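Local coordinates for CrtC domain-containing protein (Fusarium vanettenii 77-13-4, PDB 7A0Q), which probably hydrates kievitone, an isoflavonoid phytoalexin, as a fungal kievitone hydratase built of lipocalin-like domains, at residues 166-171 and 234-239; 217-222 and 340-345; 247-252 and 259-264. All blocks are in the same frame, centred on the assembly; numbering follows the deposited sequence.

Contact 1 (166-171 and 234-239). With NAG (2-acetamido-2-deoxy-beta-D-glucopyranose), chain C.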
loop_
_atom_site.group_PDB
_atom_site.type_symbol
_atom_site.label_atom_id
_atom_site.label_comp_id
_atom_site.label_asym_id
_atom_site.label_seq_id
_atom_site.Cartn_x
_atom_site.Cartn_y
_atom_site.Cartn_z
ATOM N N PHE A 166 11.341 11.952 -0.378
ATOM C CA PHE A 166 11.677 12.314 1.001
ATOM C C PHE A 166 12.836 11.436 1.472
ATOM O O PHE A 166 13.223 10.467 0.811
ATOM C CB PHE A 166 10.449 12.213 1.932
ATOM C CG PHE A 166 9.878 10.820 2.089
ATOM C CD1 PHE A 166 8.908 10.347 1.205
ATOM C CD2 PHE A 166 10.263 9.999 3.153
ATOM C CE1 PHE A 166 8.359 9.077 1.361
ATOM C CE2 PHE A 166 9.720 8.736 3.313
ATOM C CZ PHE A 166 8.756 8.266 2.410
ATOM N N GLN A 167 13.414 11.810 2.618
ATOM C CA GLN A 167 14.551 11.076 3.170
ATOM C C GLN A 167 14.090 9.769 3.818
ATOM O O GLN A 167 13.170 9.764 4.640
ATOM C CB GLN A 167 15.290 11.945 4.192
ATOM C CG GLN A 167 16.621 11.351 4.644
ATOM C CD GLN A 167 17.756 11.721 3.717
ATOM O OE1 GLN A 167 17.533 12.299 2.652
ATOM N NE2 GLN A 167 18.991 11.412 4.124
ATOM N N PHE A 168 14.736 8.657 3.447
ATOM C CA PHE A 168 14.276 7.313 3.826
ATOM C C PHE A 168 15.507 6.450 4.050
ATOM O O PHE A 168 16.126 5.981 3.089
ATOM C CB PHE A 168 13.386 6.728 2.735
ATOM C CG PHE A 168 12.752 5.399 3.079
ATOM C CD1 PHE A 168 11.740 5.318 4.010
ATOM C CD2 PHE A 168 13.143 4.238 2.419
ATOM C CE1 PHE A 168 11.134 4.115 4.314
ATOM C CE2 PHE A 168 12.533 3.017 2.708
ATOM C CZ PHE A 168 11.528 2.959 3.660
ATOM N N GLY A 169 15.853 6.235 5.313
ATOM C CA GLY A 169 17.114 5.595 5.621
ATOM C C GLY A 169 18.258 6.568 5.435
ATOM O O GLY A 169 18.108 7.767 5.690
ATOM N N GLU A 170 19.394 6.073 4.951
ATOM C CA GLU A 170 20.560 6.931 4.790
ATOM C C GLU A 170 20.457 7.864 3.590
ATOM O O GLU A 170 21.239 8.817 3.501
ATOM C CB GLU A 170 21.826 6.078 4.685
ATOM C CG GLU A 170 23.077 6.825 5.114
ATOM C CD GLU A 170 24.347 6.002 4.958
ATOM O OE1 GLU A 170 24.336 5.003 4.205
ATOM O OE2 GLU A 170 25.359 6.370 5.588
ATOM N N GLY A 171 19.498 7.645 2.695
ATOM C CA GLY A 171 19.375 8.458 1.498
ATOM C C GLY A 171 17.932 8.759 1.142
ATOM O O GLY A 171 17.094 8.945 2.030
ATOM N N SER A 234 -1.147 9.150 3.320
ATOM C CA SER A 234 -0.017 8.224 3.253
ATOM C C SER A 234 0.967 8.657 4.332
ATOM O O SER A 234 1.588 9.713 4.214
ATOM C CB SER A 234 0.617 8.262 1.860
ATOM O OG SER A 234 1.798 7.491 1.773
ATOM N N ALA A 235 1.074 7.876 5.412
ATOM C CA ALA A 235 1.768 8.321 6.618
ATOM C C ALA A 235 2.888 7.358 6.976
ATOM O O ALA A 235 2.674 6.144 7.031
ATOM C CB ALA A 235 0.792 8.436 7.798
ATOM N N TRP A 236 4.062 7.911 7.287
ATOM C CA TRP A 236 5.246 7.120 7.606
ATOM C C TRP A 236 5.741 7.426 9.014
ATOM O O TRP A 236 5.849 8.594 9.404
ATOM C CB TRP A 236 6.395 7.419 6.638
ATOM C CG TRP A 236 6.237 6.866 5.244
ATOM C CD1 TRP A 236 5.693 7.501 4.172
ATOM C CD2 TRP A 236 6.697 5.595 4.780
ATOM N NE1 TRP A 236 5.755 6.682 3.053
ATOM C CE2 TRP A 236 6.370 5.506 3.405
ATOM C CE3 TRP A 236 7.336 4.510 5.397
ATOM C CZ2 TRP A 236 6.681 4.383 2.640
ATOM C CZ3 TRP A 236 7.648 3.402 4.634
ATOM C CH2 TRP A 236 7.318 3.343 3.269
ATOM N N ILE A 237 6.120 6.374 9.745
ATOM C CA ILE A 237 6.752 6.519 11.063
ATOM C C ILE A 237 7.957 5.587 11.114
ATOM O O ILE A 237 7.821 4.381 10.888
ATOM C CB ILE A 237 5.780 6.200 12.212
ATOM C CG1 ILE A 237 4.478 6.989 12.064
ATOM C CG2 ILE A 237 6.440 6.504 13.556
ATOM C CD1 ILE A 237 3.386 6.201 11.358
ATOM N N PHE A 238 9.133 6.140 11.414
ATOM C CA PHE A 238 10.344 5.332 11.581
ATOM C C PHE A 238 11.444 6.225 12.130
ATOM O O PHE A 238 11.373 7.449 12.042
ATOM C CB PHE A 238 10.804 4.660 10.273
ATOM C CG PHE A 238 11.019 5.624 9.126
ATOM C CD1 PHE A 238 12.226 6.295 8.981
ATOM C CD2 PHE A 238 10.015 5.845 8.184
ATOM C CE1 PHE A 238 12.442 7.179 7.936
ATOM C CE2 PHE A 238 10.217 6.739 7.127
ATOM C CZ PHE A 238 11.432 7.402 6.998
ATOM N N SER A 239 12.476 5.592 12.678
ATOM C CA SER A 239 13.617 6.334 13.199
ATOM C C SER A 239 14.671 6.541 12.123
ATOM O O SER A 239 14.899 5.669 11.277
ATOM C CB SER A 239 14.241 5.592 14.379
ATOM O OG SER A 239 13.307 5.425 15.424
HETATM C C1 NAG C . 10.325 -0.206 15.273
HETATM C C2 NAG C . 9.007 0.374 15.756
HETATM C C3 NAG C . 9.093 0.713 17.245
HETATM C C4 NAG C . 9.613 -0.459 18.069
HETATM C C5 NAG C . 10.868 -1.067 17.459
HETATM C C6 NAG C . 11.235 -2.385 18.098
HETATM C C7 NAG C . 7.553 1.672 14.256
HETATM C C8 NAG C . 7.328 3.003 13.613
HETATM N N2 NAG C . 8.650 1.569 15.008
HETATM O O3 NAG C . 7.796 1.089 17.697
HETATM O O4 NAG C . 9.980 0.026 19.356
HETATM O O5 NAG C . 10.664 -1.347 16.066
HETATM O O6 NAG C . 10.168 -3.316 17.978
HETATM O O7 NAG C . 6.790 0.727 14.082
#
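Phe166 and Phe168, from the N-terminal CrtC lipocalin domain, meet Trp236 and Phe238 of the following lipocalin-like domain in an aromatic cluster. The cluster lies at the seam between the two domains. Phe166 comes over one face of the Trp236 indole. Its CZ stands 3.4 Å above the indole plane, offset toward the rim, and is 3.5 Å from Trp236 NE1. The two ring systems are inclined at 52°, so the pair is neither a flat stack nor a T-shape. Phe168 makes two edge-to-face pairs. Its edge is turned toward the face of the six-membered ring of Trp236, with Phe168 CE1 3.6 Å from Trp236 CZ3. It is also turned toward the face of Phe238, planes at 88°; the closest atoms are Phe168 CD1 and Phe238 CZ, 3.7 Å apart. CG of Phe168 is anti to the backbone N (chi1 -175°); its ring reaches Trp236 and Phe238. The axes of the two short strand segments come no closer than 9.8 Å. No hydrogen bond crosses between them, so ring packing makes this join. Phe168 also starts a type II' beta turn that runs to Gly171, with Gly169 at positive phi. The carbonyl O of Gln167 lies in the plane of the Phe238 ring, at its edge, 3.8 Å from Phe238 CZ. Trp236 NE1 is hydrogen-bonded to Glu175, which fixes one edge of the indole. The indole also meets Trp219 and Trp221. The Trp236 side chain comes within about 4 Å (nearest atoms) of a bound imidazole. Ile237 O is 3.1 Å from C8 of the N-acetylglucosamine.

Contact 2 (217-222 and 340-345). With NAG (2-acetamido-2-deoxy-beta-D-glucopyranose), chain C; IMD (imidazole), chain F.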
loop_
_atom_site.group_PDB
_atom_site.type_symbol
_atom_site.label_atom_id
_atom_site.label_comp_id
_atom_site.label_asym_id
_atom_site.label_seq_id
_atom_site.Cartn_x
_atom_site.Cartn_y
_atom_site.Cartn_z
ATOM N N SER A 217 15.513 0.602 9.910
ATOM C CA SER A 217 15.468 -0.717 10.533
ATOM C C SER A 217 14.058 -1.293 10.521
ATOM O O SER A 217 13.875 -2.506 10.370
ATOM C CB SER A 217 15.998 -0.642 11.969
ATOM O OG SER A 217 15.157 0.175 12.773
ATOM N N ASN A 218 13.051 -0.441 10.692
ATOM C CA ASN A 218 11.662 -0.875 10.709
ATOM C C ASN A 218 10.787 0.361 10.619
ATOM O O ASN A 218 11.224 1.474 10.928
ATOM C CB ASN A 218 11.316 -1.712 11.955
ATOM C CG ASN A 218 11.433 -0.956 13.287
ATOM O OD1 ASN A 218 12.519 -0.545 13.709
ATOM N ND2 ASN A 218 10.299 -0.801 13.965
ATOM N N TRP A 219 9.550 0.159 10.178
ATOM C CA TRP A 219 8.633 1.279 10.047
ATOM C C TRP A 219 7.200 0.802 10.195
ATOM O O TRP A 219 6.904 -0.395 10.125
ATOM C CB TRP A 219 8.800 2.002 8.697
ATOM C CG TRP A 219 8.534 1.149 7.467
ATOM C CD1 TRP A 219 7.317 0.859 6.909
ATOM C CD2 TRP A 219 9.516 0.521 6.633
ATOM N NE1 TRP A 219 7.485 0.078 5.789
ATOM C CE2 TRP A 219 8.822 -0.140 5.594
ATOM C CE3 TRP A 219 10.912 0.444 6.670
ATOM C CZ2 TRP A 219 9.480 -0.861 4.600
ATOM C CZ3 TRP A 219 11.566 -0.275 5.680
ATOM C CH2 TRP A 219 10.846 -0.920 4.661
ATOM N N THR A 220 6.310 1.768 10.383
ATOM C CA THR A 220 4.884 1.581 10.164
ATOM C C THR A 220 4.445 2.585 9.111
ATOM O O THR A 220 4.827 3.763 9.177
ATOM C CB THR A 220 4.082 1.770 11.455
ATOM O OG1 THR A 220 4.527 0.815 12.429
ATOM C CG2 THR A 220 2.584 1.564 11.203
ATOM N N TRP A 221 3.648 2.112 8.146
ATOM C CA TRP A 221 3.048 2.957 7.120
ATOM C C TRP A 221 1.536 2.803 7.176
ATOM O O TRP A 221 1.022 1.678 7.232
ATOM C CB TRP A 221 3.567 2.582 5.725
ATOM C CG TRP A 221 2.973 3.364 4.570
ATOM C CD1 TRP A 221 3.170 4.692 4.292
ATOM C CD2 TRP A 221 2.123 2.856 3.528
ATOM N NE1 TRP A 221 2.483 5.044 3.140
ATOM C CE2 TRP A 221 1.835 3.937 2.657
ATOM C CE3 TRP A 221 1.580 1.596 3.246
ATOM C CZ2 TRP A 221 1.030 3.794 1.524
ATOM C CZ3 TRP A 221 0.775 1.449 2.110
ATOM C CH2 TRP A 221 0.502 2.550 1.272
ATOM N N PHE A 222 0.831 3.925 7.130
ATOM C CA PHE A 222 -0.622 3.941 7.059
ATOM C C PHE A 222 -1.091 4.493 5.719
ATOM O O PHE A 222 -0.589 5.518 5.239
ATOM C CB PHE A 222 -1.235 4.795 8.166
ATOM C CG PHE A 222 -1.088 4.216 9.534
ATOM C CD1 PHE A 222 -2.008 3.287 10.008
ATOM C CD2 PHE A 222 -0.042 4.609 10.359
ATOM C CE1 PHE A 222 -1.882 2.746 11.283
ATOM C CE2 PHE A 222 0.086 4.079 11.642
ATOM C CZ PHE A 222 -0.828 3.154 12.105
ATOM N N GLU A 340 0.882 -1.091 7.219
ATOM C CA GLU A 340 2.036 -1.924 6.926
ATOM C C GLU A 340 3.028 -1.813 8.072
ATOM O O GLU A 340 3.369 -0.703 8.493
ATOM C CB GLU A 340 2.692 -1.503 5.612
ATOM C CG GLU A 340 4.027 -2.159 5.372
ATOM C CD GLU A 340 4.617 -1.754 4.050
ATOM O OE1 GLU A 340 4.292 -2.411 3.040
ATOM O OE2 GLU A 340 5.382 -0.770 4.005
ATOM N N ILE A 341 3.470 -2.959 8.589
ATOM C CA ILE A 341 4.511 -3.010 9.609
ATOM C C ILE A 341 5.634 -3.866 9.063
ATOM O O ILE A 341 5.435 -5.056 8.783
ATOM C CB ILE A 341 4.007 -3.573 10.944
ATOM C CG1 ILE A 341 2.732 -2.855 11.389
ATOM C CG2 ILE A 341 5.087 -3.416 11.998
ATOM C CD1 ILE A 341 2.128 -3.427 12.668
ATOM N N VAL A 342 6.806 -3.264 8.895
ATOM C CA VAL A 342 7.938 -3.919 8.254
ATOM C C VAL A 342 9.167 -3.754 9.131
ATOM O O VAL A 342 9.421 -2.664 9.649
ATOM C CB VAL A 342 8.216 -3.352 6.844
ATOM C CG1 VAL A 342 9.587 -3.821 6.327
ATOM C CG2 VAL A 342 7.106 -3.755 5.878
ATOM N N TYR A 343 9.913 -4.844 9.295
ATOM C CA TYR A 343 11.272 -4.838 9.817
ATOM C C TYR A 343 12.210 -5.203 8.674
ATOM O O TYR A 343 12.066 -6.274 8.068
ATOM C CB TYR A 343 11.414 -5.832 10.975
ATOM C CG TYR A 343 10.717 -5.359 12.223
ATOM C CD1 TYR A 343 9.330 -5.421 12.346
ATOM C CD2 TYR A 343 11.444 -4.825 13.278
ATOM C CE1 TYR A 343 8.687 -4.957 13.489
ATOM C CE2 TYR A 343 10.813 -4.359 14.413
ATOM C CZ TYR A 343 9.448 -4.436 14.528
ATOM O OH TYR A 343 8.848 -3.969 15.672
ATOM N N SER A 344 13.148 -4.313 8.356
ATOM C CA SER A 344 14.179 -4.685 7.397
ATOM C C SER A 344 15.262 -5.516 8.056
ATOM O O SER A 344 16.031 -6.182 7.356
ATOM C CB SER A 344 14.788 -3.445 6.736
ATOM O OG SER A 344 15.537 -2.684 7.671
ATOM N N THR A 345 15.326 -5.480 9.385
ATOM C CA THR A 345 16.153 -6.367 10.180
ATOM C C THR A 345 15.460 -6.560 11.517
ATOM O O THR A 345 14.779 -5.660 12.019
ATOM C CB THR A 345 17.568 -5.813 10.399
ATOM O OG1 THR A 345 18.287 -6.686 11.278
ATOM C CG2 THR A 345 17.524 -4.422 11.033
HETATM C C1 NAG C . 10.325 -0.206 15.273
HETATM C C2 NAG C . 9.007 0.374 15.756
HETATM C C3 NAG C . 9.093 0.713 17.245
HETATM C C4 NAG C . 9.613 -0.459 18.069
HETATM C C5 NAG C . 10.868 -1.067 17.459
HETATM C C6 NAG C . 11.235 -2.385 18.098
HETATM C C7 NAG C . 7.553 1.672 14.256
HETATM C C8 NAG C . 7.328 3.003 13.613
HETATM N N2 NAG C . 8.650 1.569 15.008
HETATM O O3 NAG C . 7.796 1.089 17.697
HETATM O O4 NAG C . 9.980 0.026 19.356
HETATM O O5 NAG C . 10.664 -1.347 16.066
HETATM O O6 NAG C . 10.168 -3.316 17.978
HETATM O O7 NAG C . 6.790 0.727 14.082
HETATM N N1 IMD F . 4.613 0.474 1.830
HETATM C C2 IMD F . 4.536 1.748 1.380
HETATM N N3 IMD F . 3.828 1.743 0.222
HETATM C C4 IMD F . 3.458 0.480 -0.047
HETATM C C5 IMD F . 3.949 -0.323 0.965
#
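Trp219 and Glu340 share the main side-chain bond: Trp219 NE1 donates to Glu340 OE2 over 2.9 Å, nearly straight at 174°. OE2 lies in the indole plane; the N-H meets it on the anti side, 29° out of the carboxylate plane. The same OE2 accepts a bond from N1 of a bound imidazole, probably from the crystallisation liquor, at 2.6 Å. The imidazole is also held by Asp206, and its C2 lies 3.4 Å above the centre of the Trp221 indole. Backbone bonds pair Trp219 with Val342 and Trp221 with Glu340 in both directions. These antiparallel pairs join the first and last strands of the eight-stranded barrel and so close it. At the other end of the ladder, past Asn218 and Tyr343, Ser217 O takes Ser344 N at 2.8 Å and, weakly, Thr345 N. Trp219, Trp221, Glu340 and Val342 share one face. There Val342 CG1 makes a CH-pi contact over the six-membered ring of Trp219, 3.7 Å from the centroid. On the face of Asn218, Thr220, Ile341 and Tyr343, Asn218 CB lies over the Tyr343 ring. Asn218 ND2 is bonded covalently to C1 of the N-acetylglucosamine. Thr220 OG1 donates to sugar O7 at 2.8 Å, and Tyr343 OH pairs with sugar O6 at 2.7 Å. One face thus holds the first sugar by three points; the other sets an acidic group between indoles, where the imidazole may mark a pocket.

Contact 3 (247-252 and 259-264)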
loop_
_atom_site.group_PDB
_atom_site.type_symbol
_atom_site.label_atom_id
_atom_site.label_comp_id
_atom_site.label_asym_id
_atom_site.label_seq_id
_atom_site.Cartn_x
_atom_site.Cartn_y
_atom_site.Cartn_z
ATOM N N THR A 247 11.280 10.218 12.218
ATOM C CA THR A 247 10.395 10.554 11.112
ATOM C C THR A 247 8.970 10.153 11.471
ATOM O O THR A 247 8.712 9.013 11.868
ATOM C CB THR A 247 10.867 9.871 9.828
ATOM O OG1 THR A 247 12.142 10.419 9.461
ATOM C CG2 THR A 247 9.864 10.105 8.683
ATOM N N ARG A 248 8.049 11.112 11.394
ATOM C CA ARG A 248 6.667 10.842 11.783
ATOM C C ARG A 248 5.805 11.887 11.075
ATOM O O ARG A 248 5.677 13.018 11.553
ATOM C CB ARG A 248 6.499 10.877 13.304
ATOM C CG ARG A 248 7.233 12.030 14.006
ATOM C CD ARG A 248 7.083 11.959 15.526
ATOM N NE ARG A 248 7.729 13.097 16.184
ATOM C CZ ARG A 248 7.164 14.286 16.367
ATOM N NH1 ARG A 248 5.929 14.525 15.944
ATOM N NH2 ARG A 248 7.839 15.249 16.980
ATOM N N PHE A 249 5.251 11.517 9.921
ATOM C CA PHE A 249 4.592 12.542 9.123
ATOM C C PHE A 249 3.580 11.900 8.183
ATOM O O PHE A 249 3.643 10.707 7.877
ATOM C CB PHE A 249 5.610 13.396 8.339
ATOM C CG PHE A 249 6.074 12.779 7.035
ATOM C CD1 PHE A 249 6.826 11.607 7.022
ATOM C CD2 PHE A 249 5.752 13.378 5.822
ATOM C CE1 PHE A 249 7.259 11.050 5.803
ATOM C CE2 PHE A 249 6.179 12.835 4.619
ATOM C CZ PHE A 249 6.922 11.674 4.607
ATOM N N ALA A 250 2.628 12.722 7.755
ATOM C CA ALA A 250 1.630 12.325 6.777
ATOM C C ALA A 250 1.733 13.232 5.564
ATOM O O ALA A 250 1.924 14.447 5.699
ATOM C CB ALA A 250 0.210 12.403 7.373
ATOM N N THR A 251 1.606 12.626 4.376
ATOM C CA THR A 251 1.269 13.351 3.159
ATOM C C THR A 251 -0.212 13.117 2.903
ATOM O O THR A 251 -0.663 11.972 2.834
ATOM C CB THR A 251 2.092 12.887 1.956
ATOM O OG1 THR A 251 3.497 12.963 2.254
ATOM C CG2 THR A 251 1.778 13.774 0.748
ATOM N N ILE A 252 -0.969 14.195 2.813
ATOM C CA ILE A 252 -2.405 14.101 2.619
ATOM C C ILE A 252 -2.743 14.782 1.308
ATOM O O ILE A 252 -2.476 15.975 1.138
ATOM C CB ILE A 252 -3.181 14.741 3.778
ATOM C CG1 ILE A 252 -2.760 14.102 5.107
ATOM C CG2 ILE A 252 -4.693 14.628 3.494
ATOM C CD1 ILE A 252 -3.490 14.660 6.326
ATOM N N THR A 259 -2.041 19.397 -1.347
ATOM C CA THR A 259 -1.228 18.391 -0.675
ATOM C C THR A 259 -0.718 18.955 0.646
ATOM O O THR A 259 -0.118 20.032 0.669
ATOM C CB THR A 259 -0.056 17.950 -1.570
ATOM O OG1 THR A 259 -0.557 17.504 -2.842
ATOM C CG2 THR A 259 0.724 16.800 -0.932
ATOM N N LEU A 260 -0.986 18.240 1.739
ATOM C CA LEU A 260 -0.547 18.626 3.079
ATOM C C LEU A 260 0.600 17.723 3.514
ATOM O O LEU A 260 0.524 16.502 3.369
ATOM C CB LEU A 260 -1.699 18.531 4.089
ATOM C CG LEU A 260 -3.064 18.963 3.544
ATOM C CD1 LEU A 260 -4.157 18.767 4.597
ATOM C CD2 LEU A 260 -3.010 20.408 3.071
ATOM N N VAL A 261 1.662 18.321 4.041
ATOM C CA VAL A 261 2.800 17.577 4.570
ATOM C C VAL A 261 2.905 17.944 6.050
ATOM O O VAL A 261 3.346 19.045 6.406
ATOM C CB VAL A 261 4.084 17.892 3.798
ATOM C CG1 VAL A 261 5.230 17.018 4.304
ATOM C CG2 VAL A 261 3.830 17.684 2.283
ATOM N N LEU A 262 2.471 17.029 6.923
ATOM C CA LEU A 262 2.176 17.384 8.311
ATOM C C LEU A 262 2.860 16.426 9.274
ATOM O O LEU A 262 2.830 15.210 9.072
ATOM C CB LEU A 262 0.658 17.355 8.576
ATOM C CG LEU A 262 -0.220 18.114 7.573
ATOM C CD1 LEU A 262 -1.697 17.891 7.879
ATOM C CD2 LEU A 262 0.113 19.599 7.597
ATOM N N PRO A 263 3.483 16.943 10.332
ATOM C CA PRO A 263 3.985 16.060 11.392
ATOM C C PRO A 263 2.839 15.341 12.087
ATOM O O PRO A 263 1.704 15.820 12.119
ATOM C CB PRO A 263 4.692 17.022 12.360
ATOM C CG PRO A 263 4.886 18.297 11.608
ATOM C CD PRO A 263 3.747 18.361 10.616
ATOM N N LEU A 264 3.154 14.192 12.687
ATOM C CA LEU A 264 2.160 13.460 13.467
ATOM C C LEU A 264 2.803 12.849 14.709
ATOM O O LEU A 264 4.020 12.682 14.793
ATOM C CB LEU A 264 1.455 12.366 12.636
ATOM C CG LEU A 264 2.284 11.193 12.103
ATOM C CD1 LEU A 264 2.522 10.097 13.139
ATOM C CD2 LEU A 264 1.621 10.601 10.859
#
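Ile252 and Leu262 meet through their CD1 methyls, 4.0 Å apart, with the side chains crossing at about a right angle. On the same face of the hairpin, Ile252 and Leu260 form a hydrogen-bonded pair and touch CB to CB at 4.1 Å. Ala250 also belongs to this face, and Leu264 packs against the backbone beside it. Leu264 CG sits between its own backbone N and carbonyl carbon (chi1 64°), 3.7 Å from Phe249 N. Leu264 CD2 packs on Phe249 C, with Ala250 CB a little farther off. Ile291 of the next strand and Phe294 continue this apolar layer. The opposite face carries Phe249, Thr251, Val261 and Pro263. There Phe249 and Val261 run side by side, with Phe249 CD2 4.0 Å from Val261 CG1. The Phe249 ring also makes an edge-to-face pair with Phe166 of the other domain. Thr251 and Thr259 touch by their CG2 methyls at 3.6 Å, while Thr251 OG1 bonds to Gly161. The antiparallel ladder runs through Ala250–Leu262 and Ile252–Leu260, each pair bonded both ways. Pro263 has no N-H, and it falls at a non-hydrogen-bonded position opposite Phe249. At the solvent edge Arg248 and Leu264 are joined by two bonds. Leu264 N donates to Arg248 O over 3.0 Å. Arg248 NH1 returns a bond to Leu264 O over 2.9 Å, with the oxygen in the guanidinium plane but the donor 54° above the carbonyl plane. The extended arginine chain passes close on the way, with CD 3.2 Å from the same oxygen. The guanidinium therefore uses a neutral backbone acceptor here, and the hairpin is held by backbone bonds and apolar packing on both faces, without a salt bridge between the segments.

Overall arrangement
From the N terminus, contact 1 opens first, at the end of strand 158-168 in the CrtC lipocalin domain. Contact 2 opens at 217-222, before contact 1 closes at 234-239, so the two cross along the chain. Contact 3 follows in series as a short hairpin, 247-252 with 259-264. It lies wholly within the long span that contact 2 closes at 340-345. Contact 2 closes the eight-stranded barrel of the lipocalin-like domain, contact 3 joins its third and fourth strands, and contact 1 ties its second strand to the first domain. Backbone bonds link contact 1 to both others, through Ala235 with Phe222 and Trp236 with Phe249. The centres of contacts 2 and 3 are about 17 Å apart, and they do not touch.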